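PDB 2WQK: 5'-nucleotidase SurE from Aquifex aeolicus, which probably hydrolyses nucleoside 5'-monophosphates to a nucleoside and free phosphate, using one divalent metal cation per subunit. Local coordinates for residues 157-163 against 227-233; 100-105 against 180-185; 184-190 against 202-208. One frame throughout, in Å; residues are numbered along the deposited sequence.

Contact 1 (157-163 against 227-233); sequences DTYLNVN and SVTPLHL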
# COMPACT_ATOMS: atom_id res chain seq x y z
N ASP A 157 18.76 15.42 25.89
CA ASP A 157 17.56 14.59 25.71
C ASP A 157 16.60 15.37 24.85
O ASP A 157 15.41 15.49 25.19
CB ASP A 157 16.93 14.22 27.09
CG ASP A 157 15.65 13.38 26.97
OD1 ASP A 157 15.54 12.56 26.02
OD2 ASP A 157 14.76 13.56 27.87
N THR A 158 17.09 15.97 23.75
CA THR A 158 16.14 16.79 23.04
C THR A 158 16.43 16.78 21.54
O THR A 158 17.56 16.70 21.12
CB THR A 158 16.27 18.28 23.57
OG1 THR A 158 16.10 18.29 25.00
CG2 THR A 158 15.25 19.22 22.93
N TYR A 159 15.37 16.94 20.77
CA TYR A 159 15.50 17.33 19.35
C TYR A 159 14.41 18.36 19.09
O TYR A 159 13.46 18.44 19.86
CB TYR A 159 15.48 16.15 18.39
CG TYR A 159 14.23 15.28 18.43
CD1 TYR A 159 13.36 15.30 17.36
CD2 TYR A 159 13.94 14.42 19.50
CE1 TYR A 159 12.19 14.56 17.36
CE2 TYR A 159 12.78 13.66 19.49
CZ TYR A 159 11.91 13.73 18.43
OH TYR A 159 10.76 12.98 18.40
N LEU A 160 14.58 19.17 18.05
CA LEU A 160 13.67 20.29 17.82
C LEU A 160 12.64 19.99 16.73
O LEU A 160 12.98 19.49 15.68
CB LEU A 160 14.45 21.56 17.46
CG LEU A 160 15.51 21.98 18.46
CD1 LEU A 160 16.21 23.27 17.94
CD2 LEU A 160 14.98 22.19 19.87
N ASN A 161 11.42 20.43 17.00
CA ASN A 161 10.32 20.37 16.06
C ASN A 161 9.86 21.77 15.69
O ASN A 161 9.42 22.51 16.54
CB ASN A 161 9.12 19.59 16.60
CG ASN A 161 8.10 19.35 15.52
OD1 ASN A 161 8.47 18.96 14.39
ND2 ASN A 161 6.81 19.63 15.83
N VAL A 162 10.13 22.15 14.42
CA VAL A 162 9.92 23.55 13.99
C VAL A 162 8.82 23.61 12.96
O VAL A 162 8.83 22.83 12.00
CB VAL A 162 11.23 24.14 13.39
CG1 VAL A 162 11.02 25.60 12.97
CG2 VAL A 162 12.38 24.02 14.40
N ASN A 163 7.84 24.51 13.18
CA ASN A 163 6.78 24.75 12.19
C ASN A 163 6.87 26.23 11.81
O ASN A 163 6.99 27.09 12.70
CB ASN A 163 5.39 24.43 12.74
CG ASN A 163 5.13 22.93 12.74
OD1 ASN A 163 4.45 22.41 11.84
ND2 ASN A 163 5.66 22.22 13.79
N SER A 227 7.23 28.37 15.36
CA SER A 227 7.19 27.56 16.57
C SER A 227 8.40 26.64 16.61
O SER A 227 8.62 25.90 15.67
CB SER A 227 5.94 26.66 16.52
OG SER A 227 6.00 25.64 17.49
N VAL A 228 9.10 26.65 17.75
CA VAL A 228 10.18 25.68 17.98
C VAL A 228 9.87 24.96 19.30
O VAL A 228 9.91 25.57 20.35
CB VAL A 228 11.56 26.35 18.08
CG1 VAL A 228 12.63 25.29 18.31
CG2 VAL A 228 11.88 27.25 16.84
N THR A 229 9.56 23.65 19.22
CA THR A 229 9.26 22.86 20.41
C THR A 229 10.43 21.88 20.66
O THR A 229 10.78 21.12 19.77
CB THR A 229 8.00 22.00 20.21
OG1 THR A 229 6.90 22.83 19.82
CG2 THR A 229 7.66 21.19 21.50
N PRO A 230 10.97 21.90 21.88
CA PRO A 230 11.98 20.90 22.25
C PRO A 230 11.23 19.64 22.68
O PRO A 230 10.38 19.68 23.59
CB PRO A 230 12.70 21.53 23.45
CG PRO A 230 11.67 22.39 24.10
CD PRO A 230 10.67 22.81 23.01
N LEU A 231 11.52 18.54 22.00
CA LEU A 231 10.87 17.25 22.27
C LEU A 231 11.83 16.33 23.00
O LEU A 231 13.03 16.27 22.68
CB LEU A 231 10.49 16.57 20.95
CG LEU A 231 9.51 17.30 20.02
CD1 LEU A 231 9.28 16.55 18.69
CD2 LEU A 231 8.18 17.53 20.78
N HIS A 232 11.26 15.56 23.93
CA HIS A 232 11.98 14.47 24.55
C HIS A 232 12.30 13.37 23.55
O HIS A 232 11.42 12.96 22.80
CB HIS A 232 11.12 13.80 25.64
CG HIS A 232 11.05 14.52 26.93
ND1 HIS A 232 12.11 14.62 27.79
CD2 HIS A 232 9.99 15.08 27.56
CE1 HIS A 232 11.72 15.26 28.89
NE2 HIS A 232 10.43 15.54 28.77
N LEU A 233 13.52 12.84 23.60
CA LEU A 233 13.80 11.58 22.95
C LEU A 233 13.28 10.41 23.81
O LEU A 233 12.64 9.49 23.31
CB LEU A 233 15.29 11.37 22.69
CG LEU A 233 15.52 10.02 21.96
CD1 LEU A 233 14.69 9.79 20.65
CD2 LEU A 233 17.01 9.82 21.72
O HOH W 1 10.29 11.66 20.65
O HOH W 2 6.74 23.35 16.29
O HOH W 3 5.65 21.42 17.85
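Tyr159 with Leu231, Asn161 with Thr229 and Asn163 with Ser227 form three antiparallel hydrogen-bonded pairs between strands 158-165 and 225-232, adjacent in the main mixed sheet; the segment axes run at 143°. Each is bonded in both directions, most straightly where Thr229 N meets Asn161 O (2.9 Å, 175°). Val162 CA adds a CA-H...O contact to Ser227 O at 3.2 Å. CG of Tyr159 stands between its backbone N and carbonyl carbon (chi1 60°), which lays the ring against Leu231, whose CB sits over one face in a CH-pi contact, 4.2 Å from the centroid. Leu231 CD1 continues to Asn161 CB at 3.7 Å. A water joins Asn161 ND2 to Thr229 OG1, two atoms that also bond Asn98 O and Thr178 OG1, respectively. On the reverse face, Leu160 CD1 touches Val228 CG1 at 4.1 Å, and Ile244 and Leu247 of the second subunit cover this pair. At the end far from Asn163, in the conformer described, Asp157 OD2 accepts from His232 ND1 at 2.9 Å; the carboxylate is met from above its plane, while the bond lies in the imidazole plane. Asp157 OD1 takes Asp234 N and, weakly, Leu233 N. Held at ND1 by a carboxylate, this imidazole is likely to be polarised and fixed in rotation; its protonated form would be favoured, though the nearly parallel His232 ring of the second subunit may oppose that.

Contact 2 (100-105 against 180-185); sequences GEDITY and QGKRAY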
# COMPACT_ATOMS: atom_id res chain seq x y z
N GLY A 100 1.24 19.51 17.60
CA GLY A 100 0.42 18.90 18.63
C GLY A 100 0.55 17.40 18.69
O GLY A 100 1.61 16.82 18.48
N GLU A 101 -0.58 16.76 18.93
CA GLU A 101 -0.65 15.32 19.12
C GLU A 101 -0.21 14.54 17.91
O GLU A 101 0.28 13.38 17.99
CB GLU A 101 -2.10 14.89 19.43
CG GLU A 101 -2.62 15.40 20.74
CD GLU A 101 -1.73 15.03 21.91
OE1 GLU A 101 -0.81 14.19 21.75
OE2 GLU A 101 -1.94 15.59 23.01
N ASP A 102 -0.38 15.15 16.75
CA ASP A 102 -0.05 14.49 15.49
C ASP A 102 1.48 14.29 15.18
O ASP A 102 1.89 13.58 14.25
CB ASP A 102 -0.88 15.16 14.41
CG ASP A 102 -2.41 14.96 14.66
OD1 ASP A 102 -2.83 13.79 14.92
OD2 ASP A 102 -3.18 15.94 14.65
N ILE A 103 2.32 14.86 16.04
CA ILE A 103 3.78 14.69 15.93
C ILE A 103 4.18 13.19 15.93
O ILE A 103 5.08 12.77 15.22
CB ILE A 103 4.46 15.47 17.05
CG1 ILE A 103 4.32 16.98 16.80
CG2 ILE A 103 5.92 15.11 17.25
CD1 ILE A 103 4.67 17.82 18.07
N THR A 104 3.49 12.38 16.74
CA THR A 104 3.77 10.95 16.86
C THR A 104 3.71 10.18 15.55
O THR A 104 4.37 9.18 15.37
CB THR A 104 2.74 10.29 17.80
OG1 THR A 104 2.89 10.88 19.10
CG2 THR A 104 2.96 8.81 17.86
N TYR A 105 2.87 10.65 14.63
CA TYR A 105 2.62 9.98 13.37
C TYR A 105 3.45 10.53 12.20
O TYR A 105 3.34 10.08 11.06
CB TYR A 105 1.14 10.10 13.02
CG TYR A 105 0.22 9.49 14.07
CD1 TYR A 105 0.22 8.14 14.30
CD2 TYR A 105 -0.63 10.28 14.81
CE1 TYR A 105 -0.64 7.58 15.25
CE2 TYR A 105 -1.50 9.73 15.76
CZ TYR A 105 -1.48 8.37 15.98
OH TYR A 105 -2.33 7.81 16.92
N GLN A 180 4.20 21.37 22.90
CA GLN A 180 3.29 20.60 22.08
C GLN A 180 1.85 20.89 22.55
O GLN A 180 1.51 20.66 23.69
CB GLN A 180 3.57 19.10 22.29
CG GLN A 180 2.69 18.16 21.46
CD GLN A 180 2.91 16.72 21.85
OE1 GLN A 180 3.20 16.43 23.00
NE2 GLN A 180 2.76 15.83 20.90
N GLY A 181 1.00 21.34 21.64
CA GLY A 181 -0.39 21.61 21.97
C GLY A 181 -1.19 20.32 21.93
O GLY A 181 -0.70 19.26 21.60
N LYS A 182 -2.47 20.42 22.27
CA LYS A 182 -3.37 19.27 22.12
C LYS A 182 -3.69 19.03 20.61
O LYS A 182 -2.79 18.78 19.79
CB LYS A 182 -4.63 19.48 23.01
CG LYS A 182 -4.32 19.49 24.53
CD LYS A 182 -5.55 19.68 25.49
CE LYS A 182 -5.07 19.68 26.95
NZ LYS A 182 -6.22 19.71 27.92
N ARG A 183 -4.96 18.96 20.25
CA ARG A 183 -5.37 19.15 18.88
C ARG A 183 -6.26 20.38 18.84
O ARG A 183 -7.21 20.49 19.59
CB ARG A 183 -6.11 17.92 18.35
CG ARG A 183 -5.18 16.85 17.84
CD ARG A 183 -5.78 15.49 17.96
NE ARG A 183 -4.87 14.47 17.45
CZ ARG A 183 -4.96 13.16 17.70
NH1 ARG A 183 -5.93 12.71 18.48
NH2 ARG A 183 -4.05 12.33 17.21
N ALA A 184 -5.89 21.33 18.00
CA ALA A 184 -6.60 22.62 17.96
C ALA A 184 -7.81 22.50 17.05
O ALA A 184 -7.94 23.27 16.11
CB ALA A 184 -5.66 23.75 17.48
N TYR A 185 -8.69 21.54 17.33
CA TYR A 185 -9.97 21.39 16.61
C TYR A 185 -10.95 20.52 17.40
O TYR A 185 -10.56 19.78 18.32
CB TYR A 185 -9.76 20.81 15.22
CG TYR A 185 -9.13 19.43 15.24
CD1 TYR A 185 -9.92 18.29 15.39
CD2 TYR A 185 -7.75 19.28 15.11
CE1 TYR A 185 -9.36 17.02 15.41
CE2 TYR A 185 -7.17 18.01 15.13
CZ TYR A 185 -7.99 16.89 15.28
OH TYR A 185 -7.39 15.65 15.32
O HOH W 4 1.22 12.83 21.11
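Arg183 and Asp102 both turn CG anti to their carbonyl carbons (chi1 -84° and -63°), and the arginine runs extended from CG to NE, which brings its chain across the aspartate side chain at about a right angle, the guanidinium tilted only modestly from the carboxylate plane. The resulting salt bridge rests on one oxygen: Asp102 OD1 takes NH2 of Arg183 at 3.0 Å and, weakly, its NE at 3.3 Å, with NH2 standing above the carboxylate plane. Two further neighbours fix the guanidinium. Glu101 CB lies over one of its faces, 3.4 Å from Arg183 NE, and Tyr105 presents CE2 at its edge, 3.9 Å from Arg183 NH2. The tyrosine ring and the guanidinium are only 10° from coplanar, so they meet edge to edge and are not stacked. Glu114 of the second subunit binds both groups, pairing with Arg183 NH1 and Tyr105 OH. A leucine in place of Arg183 would probably leave Asp102 and that Glu114 without their shared cationic mate and deprive Glu101 CB of the flat group beside it.

At the start of both segments, Gln180 NE2 donates to Gly100 O at 2.9 Å from above the carbonyl plane, while Ile103 N reaches the same oxygen from the opposite face at 3.2 Å. Gln180 OE1 is held by Leu235 N of the second subunit. Glu101 N bonds Lys182 O at 3.1 Å. A CB on Gly100 would clash with that Lys182 oxygen. Asp217 grips both loops, through Gly100 N and Gly181 N. The contact thus clasps the 3-10 segment 101-105, which follows the strand ending in the metal ligand Asn94, to the loop before hairpin 186-206, a loop-to-loop junction at the subunit interface.

Contact 3 (184-190 against 202-208); sequences AYKERVF and WIAAEEF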
# COMPACT_ATOMS: atom_id res chain seq x y z
N ALA A 184 -5.89 21.33 18.00
CA ALA A 184 -6.60 22.62 17.96
C ALA A 184 -7.81 22.50 17.05
O ALA A 184 -7.94 23.27 16.11
CB ALA A 184 -5.66 23.75 17.48
N TYR A 185 -8.69 21.54 17.33
CA TYR A 185 -9.97 21.39 16.61
C TYR A 185 -10.95 20.52 17.40
O TYR A 185 -10.56 19.78 18.32
CB TYR A 185 -9.76 20.81 15.22
CG TYR A 185 -9.13 19.43 15.24
CD1 TYR A 185 -9.92 18.29 15.39
CD2 TYR A 185 -7.75 19.28 15.11
CE1 TYR A 185 -9.36 17.02 15.41
CE2 TYR A 185 -7.17 18.01 15.13
CZ TYR A 185 -7.99 16.89 15.28
OH TYR A 185 -7.39 15.65 15.32
N LYS A 186 -12.22 20.61 17.02
CA LYS A 186 -13.30 19.83 17.60
C LYS A 186 -13.60 18.65 16.67
O LYS A 186 -13.77 18.82 15.47
CB LYS A 186 -14.57 20.68 17.73
CG LYS A 186 -14.49 21.78 18.78
CD LYS A 186 -14.93 21.28 20.14
CE LYS A 186 -14.83 22.37 21.20
NZ LYS A 186 -13.42 22.74 21.48
N GLU A 187 -13.66 17.46 17.24
CA GLU A 187 -13.92 16.26 16.46
C GLU A 187 -15.42 15.96 16.44
O GLU A 187 -16.07 15.89 17.47
CB GLU A 187 -13.13 15.11 17.06
CG GLU A 187 -13.27 13.79 16.37
CD GLU A 187 -12.20 12.81 16.84
OE1 GLU A 187 -12.47 12.03 17.75
OE2 GLU A 187 -11.05 12.86 16.32
N ARG A 188 -15.95 15.75 15.25
CA ARG A 188 -17.35 15.36 15.08
C ARG A 188 -17.42 14.21 14.09
O ARG A 188 -16.77 14.28 13.04
CB ARG A 188 -18.15 16.54 14.53
CG ARG A 188 -19.64 16.46 14.74
CD ARG A 188 -20.36 17.47 13.82
NE ARG A 188 -21.84 17.43 13.78
CZ ARG A 188 -22.62 16.37 13.60
NH1 ARG A 188 -22.15 15.13 13.48
NH2 ARG A 188 -23.95 16.54 13.56
N VAL A 189 -18.20 13.17 14.39
CA VAL A 189 -18.36 12.03 13.48
C VAL A 189 -19.71 12.14 12.78
O VAL A 189 -20.75 12.39 13.43
CB VAL A 189 -18.24 10.67 14.22
CG1 VAL A 189 -18.44 9.53 13.25
CG2 VAL A 189 -16.89 10.58 14.95
N PHE A 190 -19.67 12.04 11.46
CA PHE A 190 -20.89 12.10 10.61
C PHE A 190 -21.20 10.67 10.18
O PHE A 190 -20.30 9.93 9.83
CB PHE A 190 -20.65 12.99 9.40
CG PHE A 190 -20.52 14.47 9.75
CD1 PHE A 190 -21.60 15.32 9.57
CD2 PHE A 190 -19.34 14.99 10.26
CE1 PHE A 190 -21.49 16.67 9.90
CE2 PHE A 190 -19.22 16.34 10.59
CZ PHE A 190 -20.31 17.19 10.40
N TRP A 202 -17.64 9.40 8.93
CA TRP A 202 -16.58 10.30 8.52
C TRP A 202 -16.22 11.13 9.76
O TRP A 202 -17.06 11.82 10.31
CB TRP A 202 -17.05 11.22 7.37
CG TRP A 202 -15.91 11.80 6.56
CD1 TRP A 202 -14.78 12.38 7.04
CD2 TRP A 202 -15.82 11.84 5.15
NE1 TRP A 202 -13.97 12.77 6.01
CE2 TRP A 202 -14.59 12.46 4.82
CE3 TRP A 202 -16.65 11.41 4.12
CZ2 TRP A 202 -14.16 12.65 3.48
CZ3 TRP A 202 -16.24 11.63 2.80
CH2 TRP A 202 -15.00 12.23 2.50
N ILE A 203 -14.97 11.00 10.19
CA ILE A 203 -14.44 11.78 11.30
C ILE A 203 -14.02 13.15 10.78
O ILE A 203 -13.12 13.26 9.92
CB ILE A 203 -13.24 11.10 11.97
CG1 ILE A 203 -13.57 9.64 12.35
CG2 ILE A 203 -12.81 11.90 13.19
CD1 ILE A 203 -12.37 8.84 12.92
N ALA A 204 -14.73 14.17 11.24
CA ALA A 204 -14.47 15.54 10.79
C ALA A 204 -13.75 16.35 11.85
O ALA A 204 -14.04 16.21 13.04
CB ALA A 204 -15.77 16.25 10.40
N ALA A 205 -12.86 17.23 11.39
CA ALA A 205 -12.19 18.22 12.23
C ALA A 205 -12.90 19.58 12.00
O ALA A 205 -12.96 20.06 10.87
CB ALA A 205 -10.72 18.31 11.87
N GLU A 206 -13.44 20.16 13.08
CA GLU A 206 -14.25 21.38 13.05
C GLU A 206 -13.56 22.48 13.85
O GLU A 206 -12.77 22.18 14.75
CB GLU A 206 -15.62 21.13 13.70
CG GLU A 206 -16.46 19.98 13.09
CD GLU A 206 -17.00 20.28 11.70
OE1 GLU A 206 -16.89 21.43 11.23
OE2 GLU A 206 -17.56 19.35 11.07
N GLU A 207 -13.88 23.74 13.56
CA GLU A 207 -13.39 24.86 14.37
C GLU A 207 -11.87 24.86 14.60
O GLU A 207 -11.41 25.05 15.72
CB GLU A 207 -14.11 24.88 15.72
CG GLU A 207 -15.65 24.85 15.61
CD GLU A 207 -16.35 24.84 16.96
OE1 GLU A 207 -15.68 25.06 18.00
OE2 GLU A 207 -17.59 24.61 16.99
N PHE A 208 -11.09 24.67 13.52
CA PHE A 208 -9.62 24.65 13.64
C PHE A 208 -9.05 25.95 14.21
O PHE A 208 -9.30 27.05 13.67
CB PHE A 208 -8.93 24.35 12.30
CG PHE A 208 -7.44 24.07 12.44
CD1 PHE A 208 -6.98 22.80 12.82
CD2 PHE A 208 -6.50 25.09 12.24
CE1 PHE A 208 -5.62 22.54 12.98
CE2 PHE A 208 -5.12 24.85 12.39
CZ PHE A 208 -4.68 23.57 12.76
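Trp202 opens its segment by exchanging backbone hydrogen bonds with Phe190, the first of three hydrogen-bonded pairs between antiparallel strand segments whose axes run at 149°. Its indole turns away from strand 186-193, giving NE1 to Phe48 O of the second subunit and meeting Phe200 of the third edge-to-face. Ile203, on the other face, sets CG2 against the extended Glu187 chain, 3.7 Å from Glu187 CG; the carboxylate beyond is anchored by His74 and Arg78 of the second subunit. Ala204 N reaches Arg188 O at 2.7 Å, and Ala204 CB touches the edge of the Phe190 ring, 3.5 Å from CE2. Over that ring's face stands NH1 of Arg188, 3.8 Å above the plane of Phe190 and near its centre. Ala205 puts CB over the Tyr185 ring, 4.0 Å from the centroid and 27° off the normal, a CH-pi contact; Tyr185 CG lies between its backbone N and carbonyl carbon (chi1 61°), which sets the ring face against that methyl. Ala205 N bonds Tyr196 OH of the third subunit. Glu206 pairs with Lys186 through both backbones and bends at chi2, bringing OE2, in the conformer described, into the Phe190 ring plane, 3.5 Å from CE2. Glu207 leaves the strand with positive phi, and its OE1 lies 3.6 Å from Lys186 CG, meeting the aliphatic stem; the amine makes no contact with that carboxylate. Phe208 CA makes a CA-H...O contact to Ala184 O at 3.3 Å, while its side chain packs on Tyr218 of helix 217-222. Paired strands joined directly by residues 194-198 make this a beta hairpin, an arm separate from the main sheet whose sides meet other subunits of the tetramer.

How the contacts relate
From the N terminus, 100-105 comes first, just after strand 88-94 of the main sheet, and waits for 180-185 to close the loop of contact 2. Before that happens 157-163 has opened contact 1, which closes last, at 227-233, so the two loops cross. They also touch: Ile103 packs on Asn161 and Leu231. Contact 3 starts where contact 2 ends, sharing Ala184 and Tyr185, and closes its short hairpin at 202-208, nested wholly inside the loop of contact 1, about 9 Å from it at the nearest atoms. Core sheet, linking loops and projecting hairpin are thus joined in sequence, and all three contacts touch the second subunit.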